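Local coordinates for CRISPR protein (Archaeoglobus fulgidus, PDB 4MJK) that probably serves as the Cas5 subunit of an archaeal type I-A Cascade complex, which uses CRISPR RNA to recognise foreign DNA, at residues A[34-39]-A[130-135]; A[184-189]-A[248-253]. All coordinates share one frame; numbering follows the deposited sequence.

Contact 1. Residues A[34-39]-A[130-135]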
ATOM      1  N   THR A  34      18.477  -9.808  -1.850  1.00 12.76           N
ATOM      2  CA  THR A  34      19.278  -9.021  -2.794  1.00 15.17           C
ATOM      3  C   THR A  34      18.676  -7.631  -2.990  1.00 15.98           C
ATOM      4  O   THR A  34      19.387  -6.682  -3.334  1.00 13.27           O
ATOM      5  CB  THR A  34      19.476  -9.690  -4.158  1.00 13.84           C
ATOM      6  OG1 THR A  34      18.210 -10.085  -4.701  1.00 15.66           O
ATOM      7  CG2 THR A  34      20.375 -10.925  -4.018  1.00 18.10           C
ATOM      8  N   THR A  35      17.365  -7.517  -2.770  1.00 13.35           N
ATOM      9  CA  THR A  35      16.696  -6.220  -2.866  1.00 12.06           C
ATOM     10  C   THR A  35      17.126  -5.308  -1.714  1.00 13.49           C
ATOM     11  O   THR A  35      17.426  -4.125  -1.919  1.00 13.25           O
ATOM     12  CB  THR A  35      15.160  -6.375  -2.937  1.00 15.45           C
ATOM     13  OG1 THR A  35      14.822  -7.134  -4.111  1.00 13.91           O
ATOM     14  CG2 THR A  35      14.468  -5.017  -3.018  1.00 15.31           C
ATOM     15  N   PHE A  36      17.172  -5.866  -0.507  1.00 11.85           N
ATOM     16  CA  PHE A  36      17.663  -5.139   0.650  1.00 12.50           C
ATOM     17  C   PHE A  36      19.123  -4.757   0.455  1.00 14.16           C
ATOM     18  O   PHE A  36      19.516  -3.623   0.742  1.00 14.16           O
ATOM     19  CB  PHE A  36      17.536  -5.975   1.926  1.00 12.27           C
ATOM     20  CG  PHE A  36      17.944  -5.231   3.156  1.00 13.71           C
ATOM     21  CD1 PHE A  36      17.012  -4.480   3.867  1.00 13.25           C
ATOM     22  CD2 PHE A  36      19.263  -5.229   3.576  1.00 13.42           C
ATOM     23  CE1 PHE A  36      17.385  -3.772   4.990  1.00 14.02           C
ATOM     24  CE2 PHE A  36      19.639  -4.521   4.703  1.00 14.70           C
ATOM     25  CZ  PHE A  36      18.707  -3.787   5.407  1.00 12.14           C
ATOM     26  N   LEU A  37      19.931  -5.702  -0.027  1.00 13.25           N
ATOM     27  CA  LEU A  37      21.347  -5.413  -0.291  1.00 15.26           C
ATOM     28  C   LEU A  37      21.525  -4.351  -1.377  1.00 16.30           C
ATOM     29  O   LEU A  37      22.429  -3.535  -1.293  1.00 17.55           O
ATOM     30  CB  LEU A  37      22.123  -6.683  -0.666  1.00 15.57           C
ATOM     31  CG  LEU A  37      22.380  -7.648   0.497  1.00 20.24           C
ATOM     32  CD1 LEU A  37      23.001  -8.930  -0.002  1.00 25.80           C
ATOM     33  CD2 LEU A  37      23.257  -7.006   1.588  1.00 21.51           C
ATOM     34  N   GLY A  38      20.678  -4.377  -2.403  1.00 14.49           N
ATOM     35  CA  GLY A  38      20.726  -3.361  -3.447  1.00 15.92           C
ATOM     36  C   GLY A  38      20.448  -1.972  -2.893  1.00 17.93           C
ATOM     37  O   GLY A  38      20.998  -0.982  -3.371  1.00 16.18           O
ATOM     38  N   ALA A  39      19.579  -1.892  -1.885  1.00 14.40           N
ATOM     39  CA  ALA A  39      19.277  -0.612  -1.243  1.00 17.95           C
ATOM     40  C   ALA A  39      20.482  -0.097  -0.460  1.00 19.30           C
ATOM     41  O   ALA A  39      20.799   1.090  -0.507  1.00 16.94           O
ATOM     42  CB  ALA A  39      18.052  -0.728  -0.337  1.00 14.95           C
ATOM     43  N   TRP A 130      15.868  -6.310  10.048  1.00  9.01           N
ATOM     44  CA  TRP A 130      16.887  -7.130   9.394  1.00  9.95           C
ATOM     45  C   TRP A 130      18.078  -7.334  10.322  1.00 11.82           C
ATOM     46  O   TRP A 130      18.444  -6.441  11.096  1.00 11.25           O
ATOM     47  CB  TRP A 130      17.380  -6.490   8.095  1.00 10.71           C
ATOM     48  CG  TRP A 130      16.586  -6.867   6.875  1.00 10.52           C
ATOM     49  CD1 TRP A 130      16.839  -7.894   6.006  1.00  9.81           C
ATOM     50  CD2 TRP A 130      15.420  -6.199   6.380  1.00 10.72           C
ATOM     51  NE1 TRP A 130      15.893  -7.909   4.997  1.00  8.97           N
ATOM     52  CE2 TRP A 130      15.009  -6.880   5.208  1.00 11.03           C
ATOM     53  CE3 TRP A 130      14.681  -5.098   6.818  1.00 10.65           C
ATOM     54  CZ2 TRP A 130      13.883  -6.495   4.471  1.00 13.46           C
ATOM     55  CZ3 TRP A 130      13.566  -4.700   6.068  1.00 13.38           C
ATOM     56  CH2 TRP A 130      13.174  -5.404   4.916  1.00 11.84           C
ATOM     57  N   PHE A 131      18.673  -8.520  10.241  1.00  9.01           N
ATOM     58  CA  PHE A 131      19.864  -8.856  11.004  1.00 11.31           C
ATOM     59  C   PHE A 131      20.843  -9.368   9.961  1.00 12.36           C
ATOM     60  O   PHE A 131      20.639 -10.444   9.371  1.00  9.63           O
ATOM     61  CB  PHE A 131      19.516  -9.927  12.058  1.00 10.70           C
ATOM     62  CG  PHE A 131      20.646 -10.286  13.005  1.00 13.26           C
ATOM     63  CD1 PHE A 131      21.868  -9.641  12.951  1.00 12.74           C
ATOM     64  CD2 PHE A 131      20.462 -11.281  13.962  1.00 12.45           C
ATOM     65  CE1 PHE A 131      22.900  -9.985  13.835  1.00 15.74           C
ATOM     66  CE2 PHE A 131      21.490 -11.620  14.859  1.00 15.54           C
ATOM     67  CZ  PHE A 131      22.705 -10.969  14.785  1.00 13.42           C
ATOM     68  N   LEU A 132      21.873  -8.563   9.699  1.00 10.39           N
ATOM     69  CA  LEU A 132      22.905  -8.890   8.730  1.00 12.25           C
ATOM     70  C   LEU A 132      24.207  -9.148   9.472  1.00 15.32           C
ATOM     71  O   LEU A 132      24.496  -8.489  10.481  1.00 15.77           O
ATOM     72  CB  LEU A 132      23.108  -7.743   7.728  1.00 14.37           C
ATOM     73  CG  LEU A 132      22.097  -7.668   6.568  1.00 15.70           C
ATOM     74  CD1 LEU A 132      20.726  -7.288   7.090  1.00 13.05           C
ATOM     75  CD2 LEU A 132      22.552  -6.675   5.496  1.00 18.23           C
ATOM     76  N   VAL A 133      24.985 -10.108   8.982  1.00 14.18           N
ATOM     77  CA  VAL A 133      26.296 -10.381   9.563  1.00 15.83           C
ATOM     78  C   VAL A 133      27.321 -10.332   8.435  1.00 15.05           C
ATOM     79  O   VAL A 133      27.107 -10.943   7.397  1.00 15.99           O
ATOM     80  CB  VAL A 133      26.362 -11.777  10.249  1.00 15.14           C
ATOM     81  CG1 VAL A 133      27.784 -12.037  10.790  1.00 18.31           C
ATOM     82  CG2 VAL A 133      25.323 -11.891  11.382  1.00 14.97           C
ATOM     83  N   PHE A 134      28.416  -9.594   8.633  1.00 17.27           N
ATOM     84  CA  PHE A 134      29.504  -9.531   7.654  1.00 17.59           C
ATOM     85  C   PHE A 134      30.835 -10.036   8.230  1.00 21.18           C
ATOM     86  O   PHE A 134      31.065  -9.979   9.434  1.00 21.85           O
ATOM     87  CB  PHE A 134      29.693  -8.100   7.144  1.00 19.23           C
ATOM     88  CG  PHE A 134      28.523  -7.576   6.359  1.00 19.64           C
ATOM     89  CD1 PHE A 134      28.405  -7.850   5.005  1.00 20.37           C
ATOM     90  CD2 PHE A 134      27.546  -6.808   6.975  1.00 18.65           C
ATOM     91  CE1 PHE A 134      27.325  -7.363   4.270  1.00 21.44           C
ATOM     92  CE2 PHE A 134      26.458  -6.320   6.251  1.00 16.86           C
ATOM     93  CZ  PHE A 134      26.349  -6.597   4.904  1.00 16.62           C
ATOM     94  N   LYS A 135      31.717 -10.504   7.350  1.00 21.50           N
ATOM     95  CA  LYS A 135      33.013 -11.033   7.770  1.00 27.52           C
ATOM     96  C   LYS A 135      33.853  -9.924   8.399  1.00 34.17           C
ATOM     97  O   LYS A 135      34.639 -10.177   9.318  1.00 35.10           O
ATOM     98  CB  LYS A 135      33.744 -11.645   6.577  1.00 27.67           C
ATOM     99  CG  LYS A 135      34.703 -12.763   6.931  1.00 39.56           C
ATOM    100  CD  LYS A 135      35.282 -13.365   5.661  1.00 40.44           C
ATOM    101  CE  LYS A 135      34.224 -13.386   4.563  1.00 33.57           C
ATOM    102  NZ  LYS A 135      34.789 -13.824   3.256  1.00 45.92           N
TER
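Phe36 and Leu37 of the helical segment 34-39 face Trp130 and Leu132 of the strand 130-134 with the two short axes at 76° and 11.6 Å apart at closest approach, so that side chains alone bridge the gap. The main meeting is a face-to-face stack of the Phe36 ring on the five-membered ring of Trp130, centroids 3.9 Å apart and planes tilted by 25°. Phe36 carries CG anti to its own backbone N (chi1 -176°), which swings the ring off the helix and down onto the indole. Its CD1 lies over the centre of the indole, 3.4 Å from Trp130 CE2, whereas Trp130 CG sits toward the rim of the phenyl face. Leu132 comes to the same side of the phenyl ring, obliquely, its CD2 3.7 Å from Phe36 CE2. That same methyl also meets Leu37 CD2, at 4.0 Å, where the two leucines pass each other in opposite directions. With an alanine in place of Trp130, Phe36 would probably lose the flat surface that fixes its tilt, and a gap would open between helix and sheet. Trp130 in turn meets the ring of Trp71, and Leu132 touches Ile69, both on the adjoining strand 66-73. All four contact residues are buried and apolar. This is helix-on-sheet packing against an antiparallel sheet, as in the ferredoxin-like RAMP fold to which Cas5 proteins belong.

Contact 2. Residues A[184-189]-A[248-253]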
ATOM      1  N   ASP A 184      20.629 -27.973   2.677  1.00 24.58           N
ATOM      2  CA  ASP A 184      21.170 -29.109   3.418  1.00 27.85           C
ATOM      3  C   ASP A 184      22.186 -28.620   4.435  1.00 25.93           C
ATOM      4  O   ASP A 184      23.080 -27.835   4.107  1.00 25.39           O
ATOM      5  CB  ASP A 184      21.793 -30.144   2.479  1.00 30.78           C
ATOM      6  CG  ASP A 184      21.651 -31.562   3.005  1.00 36.12           C
ATOM      7  OD1 ASP A 184      21.981 -31.802   4.183  1.00 36.55           O
ATOM      8  OD2 ASP A 184      21.187 -32.437   2.243  1.00 40.92           O
ATOM      9  N   GLY A 185      22.034 -29.075   5.676  1.00 24.66           N
ATOM     10  CA  GLY A 185      22.864 -28.596   6.767  1.00 24.28           C
ATOM     11  C   GLY A 185      22.035 -27.787   7.744  1.00 23.20           C
ATOM     12  O   GLY A 185      22.428 -27.559   8.894  1.00 23.23           O
ATOM     13  N   VAL A 186      20.870 -27.351   7.279  1.00 19.13           N
ATOM     14  CA  VAL A 186      19.952 -26.612   8.123  1.00 18.88           C
ATOM     15  C   VAL A 186      18.675 -27.418   8.226  1.00 20.65           C
ATOM     16  O   VAL A 186      18.070 -27.736   7.207  1.00 25.45           O
ATOM     17  CB  VAL A 186      19.648 -25.215   7.538  1.00 19.85           C
ATOM     18  CG1 VAL A 186      18.603 -24.494   8.390  1.00 17.57           C
ATOM     19  CG2 VAL A 186      20.923 -24.390   7.437  1.00 16.66           C
ATOM     20  N   GLU A 187      18.277 -27.779   9.443  1.00 15.62           N
ATOM     21  CA  GLU A 187      17.066 -28.570   9.622  1.00 17.45           C
ATOM     22  C   GLU A 187      16.111 -27.954  10.636  1.00 16.88           C
ATOM     23  O   GLU A 187      16.464 -27.779  11.803  1.00 14.83           O
ATOM     24  CB  GLU A 187      17.418 -29.988  10.071  1.00 19.10           C
ATOM     25  CG  GLU A 187      16.208 -30.867  10.264  1.00 19.28           C
ATOM     26  CD  GLU A 187      16.570 -32.312  10.611  1.00 23.90           C
ATOM     27  OE1 GLU A 187      16.940 -33.092   9.704  1.00 28.31           O
ATOM     28  OE2 GLU A 187      16.477 -32.670  11.797  1.00 23.86           O
ATOM     29  N   LEU A 188      14.900 -27.645  10.185  1.00 16.46           N
ATOM     30  CA  LEU A 188      13.859 -27.153  11.082  1.00 17.49           C
ATOM     31  C   LEU A 188      13.308 -28.315  11.913  1.00 15.86           C
ATOM     32  O   LEU A 188      12.468 -29.070  11.439  1.00 17.45           O
ATOM     33  CB  LEU A 188      12.738 -26.477  10.275  1.00 15.96           C
ATOM     34  CG  LEU A 188      12.003 -25.325  10.974  1.00 21.27           C
ATOM     35  CD1 LEU A 188      11.062 -24.595   9.996  1.00 20.23           C
ATOM     36  CD2 LEU A 188      11.253 -25.827  12.225  1.00 18.17           C
ATOM     37  N   ARG A 189      13.780 -28.443  13.152  1.00 12.66           N
ATOM     38  CA  ARG A 189      13.415 -29.562  14.036  1.00 16.30           C
ATOM     39  C   ARG A 189      11.983 -29.496  14.587  1.00 17.51           C
ATOM     40  O   ARG A 189      11.286 -30.520  14.704  1.00 16.35           O
ATOM     41  CB  ARG A 189      14.407 -29.650  15.200  1.00 14.95           C
ATOM     42  CG  ARG A 189      15.843 -29.875  14.756  1.00 18.91           C
ATOM     43  CD  ARG A 189      16.015 -31.301  14.210  1.00 22.67           C
ATOM     44  NE  ARG A 189      15.698 -32.283  15.236  1.00 15.86           N
ATOM     45  CZ  ARG A 189      15.378 -33.554  15.015  1.00 16.65           C
ATOM     46  NH1 ARG A 189      15.329 -34.050  13.781  1.00 13.78           N
ATOM     47  NH2 ARG A 189      15.105 -34.338  16.047  1.00 12.86           N
ATOM     48  N   GLY A 248      27.146 -28.374   8.865  1.00 27.95           N
ATOM     49  CA  GLY A 248      27.612 -28.359   7.490  1.00 24.90           C
ATOM     50  C   GLY A 248      28.206 -27.017   7.131  1.00 23.24           C
ATOM     51  O   GLY A 248      29.024 -26.498   7.875  1.00 25.46           O
ATOM     52  N   ASP A 249      27.794 -26.453   5.999  1.00 23.70           N
ATOM     53  CA  ASP A 249      28.276 -25.127   5.574  1.00 29.77           C
ATOM     54  C   ASP A 249      27.637 -23.939   6.329  1.00 27.59           C
ATOM     55  O   ASP A 249      27.920 -22.778   6.017  1.00 25.97           O
ATOM     56  CB  ASP A 249      28.048 -24.928   4.068  1.00 32.57           C
ATOM     57  CG  ASP A 249      28.634 -26.056   3.230  1.00 45.27           C
ATOM     58  OD1 ASP A 249      29.766 -26.500   3.535  1.00 47.03           O
ATOM     59  OD2 ASP A 249      27.962 -26.507   2.272  1.00 45.47           O
ATOM     60  N   PHE A 250      26.776 -24.226   7.304  1.00 23.95           N
ATOM     61  CA  PHE A 250      25.985 -23.176   7.936  1.00 20.20           C
ATOM     62  C   PHE A 250      26.309 -23.031   9.402  1.00 22.54           C
ATOM     63  O   PHE A 250      26.720 -23.995  10.047  1.00 20.32           O
ATOM     64  CB  PHE A 250      24.492 -23.458   7.776  1.00 19.41           C
ATOM     65  CG  PHE A 250      24.031 -23.438   6.357  1.00 21.10           C
ATOM     66  CD1 PHE A 250      24.077 -24.594   5.584  1.00 23.64           C
ATOM     67  CD2 PHE A 250      23.574 -22.259   5.780  1.00 20.08           C
ATOM     68  CE1 PHE A 250      23.663 -24.580   4.266  1.00 24.78           C
ATOM     69  CE2 PHE A 250      23.160 -22.231   4.464  1.00 25.44           C
ATOM     70  CZ  PHE A 250      23.201 -23.393   3.701  1.00 27.93           C
ATOM     71  N   LYS A 251      26.100 -21.819   9.915  1.00 15.90           N
ATOM     72  CA  LYS A 251      26.328 -21.492  11.311  1.00 17.15           C
ATOM     73  C   LYS A 251      25.227 -20.554  11.763  1.00 17.70           C
ATOM     74  O   LYS A 251      24.635 -19.852  10.950  1.00 17.37           O
ATOM     75  CB  LYS A 251      27.652 -20.752  11.487  1.00 22.18           C
ATOM     76  CG  LYS A 251      28.898 -21.504  11.014  1.00 24.13           C
ATOM     77  CD  LYS A 251      29.245 -22.632  11.971  1.00 30.86           C
ATOM     78  CE  LYS A 251      30.539 -23.320  11.567  1.00 33.41           C
ATOM     79  NZ  LYS A 251      30.740 -24.545  12.376  1.00 37.12           N
ATOM     80  N   ALA A 252      24.994 -20.522  13.064  1.00 16.79           N
ATOM     81  CA  ALA A 252      24.112 -19.555  13.686  1.00 17.19           C
ATOM     82  C   ALA A 252      24.942 -18.407  14.249  1.00 19.75           C
ATOM     83  O   ALA A 252      25.997 -18.636  14.855  1.00 21.57           O
ATOM     84  CB  ALA A 252      23.328 -20.224  14.797  1.00 17.72           C
ATOM     85  N   TYR A 253      24.481 -17.176  14.051  1.00 14.11           N
ATOM     86  CA  TYR A 253      25.181 -16.013  14.586  1.00 15.39           C
ATOM     87  C   TYR A 253      24.296 -15.342  15.611  1.00 17.81           C
ATOM     88  O   TYR A 253      23.126 -15.070  15.346  1.00 13.98           O
ATOM     89  CB  TYR A 253      25.562 -15.029  13.474  1.00 16.46           C
ATOM     90  CG  TYR A 253      26.537 -15.614  12.497  1.00 16.02           C
ATOM     91  CD1 TYR A 253      27.909 -15.492  12.693  1.00 19.52           C
ATOM     92  CD2 TYR A 253      26.094 -16.327  11.387  1.00 17.99           C
ATOM     93  CE1 TYR A 253      28.813 -16.050  11.800  1.00 21.50           C
ATOM     94  CE2 TYR A 253      26.990 -16.879  10.483  1.00 18.03           C
ATOM     95  CZ  TYR A 253      28.347 -16.745  10.704  1.00 21.16           C
ATOM     96  OH  TYR A 253      29.237 -17.304   9.816  1.00 24.86           O
TER
HETATM   97  O   HOH W   1      26.004 -27.848   4.358  1.00 29.54           O
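Phe250, Val186 and Gly185 carry this contact, where the start of strand 186-189 meets the start of strand 250-253. Phe250 gives up the most surface. Over one face of its ring stands Val186 CG2, 3.7 Å from the centroid and 24° off the ring normal, a CH-pi contact. The methyl is displaced toward the rim on the CB side, and its nearest ring atom is Phe250 CG at 3.4 Å. Val186 holds CG1 anti to its backbone N (chi1 176°), which leaves CG2 as the branch presented to the ring; the two side chains cross at about a right angle. A second approach comes at the ring edge, where Asp184 O lies near the plane, 3.3 Å from Phe250 CE1.

Between these two comes Gly185, its CA 4.3 Å from Phe250 CD1. A side chain there would run into the ring and also jam against the preceding carbonyl, so the backbone can pass close to Phe250 because the residue is a glycine. Gly185 also comes nearest to Gly248, with CA atoms 4.8 Å apart. One water joins the two loops: it donates to Asp184 O at 2.9 Å and accepts from Asp249 N at 2.8 Å. Beyond the pair, Phe250 touches Pro181, and Val186 packs on Phe180 and Val244. The chemistry is therefore mixed: an apolar methyl-on-ring contact holds the strand starts together, while the polar link at the loops runs through a single bridging water, which implies a join that depends on shape more than on direct polar bonds.

Overall arrangement
From the N terminus the chain lays down strand 2-10, turns into helix 33-46, and, with 90 residues between segments 34-39 and 130-135, returns in strand 127-134, where contact 1 closes its loop by seating the helix on the sheet. Contact 2 opens only afterwards, at segment 184-189, and closes, after 58 residues, at segment 248-253; the two loops are in series and neither nest nor cross. Both reach the six-stranded antiparallel sheet: contact 1 ties it to a helix, contact 2 to the edge strand of the smaller three-stranded sheet. Their centres lie about 19 Å apart, yet they touch, Val133 CG2 lying 3.8 Å from Tyr253 CB.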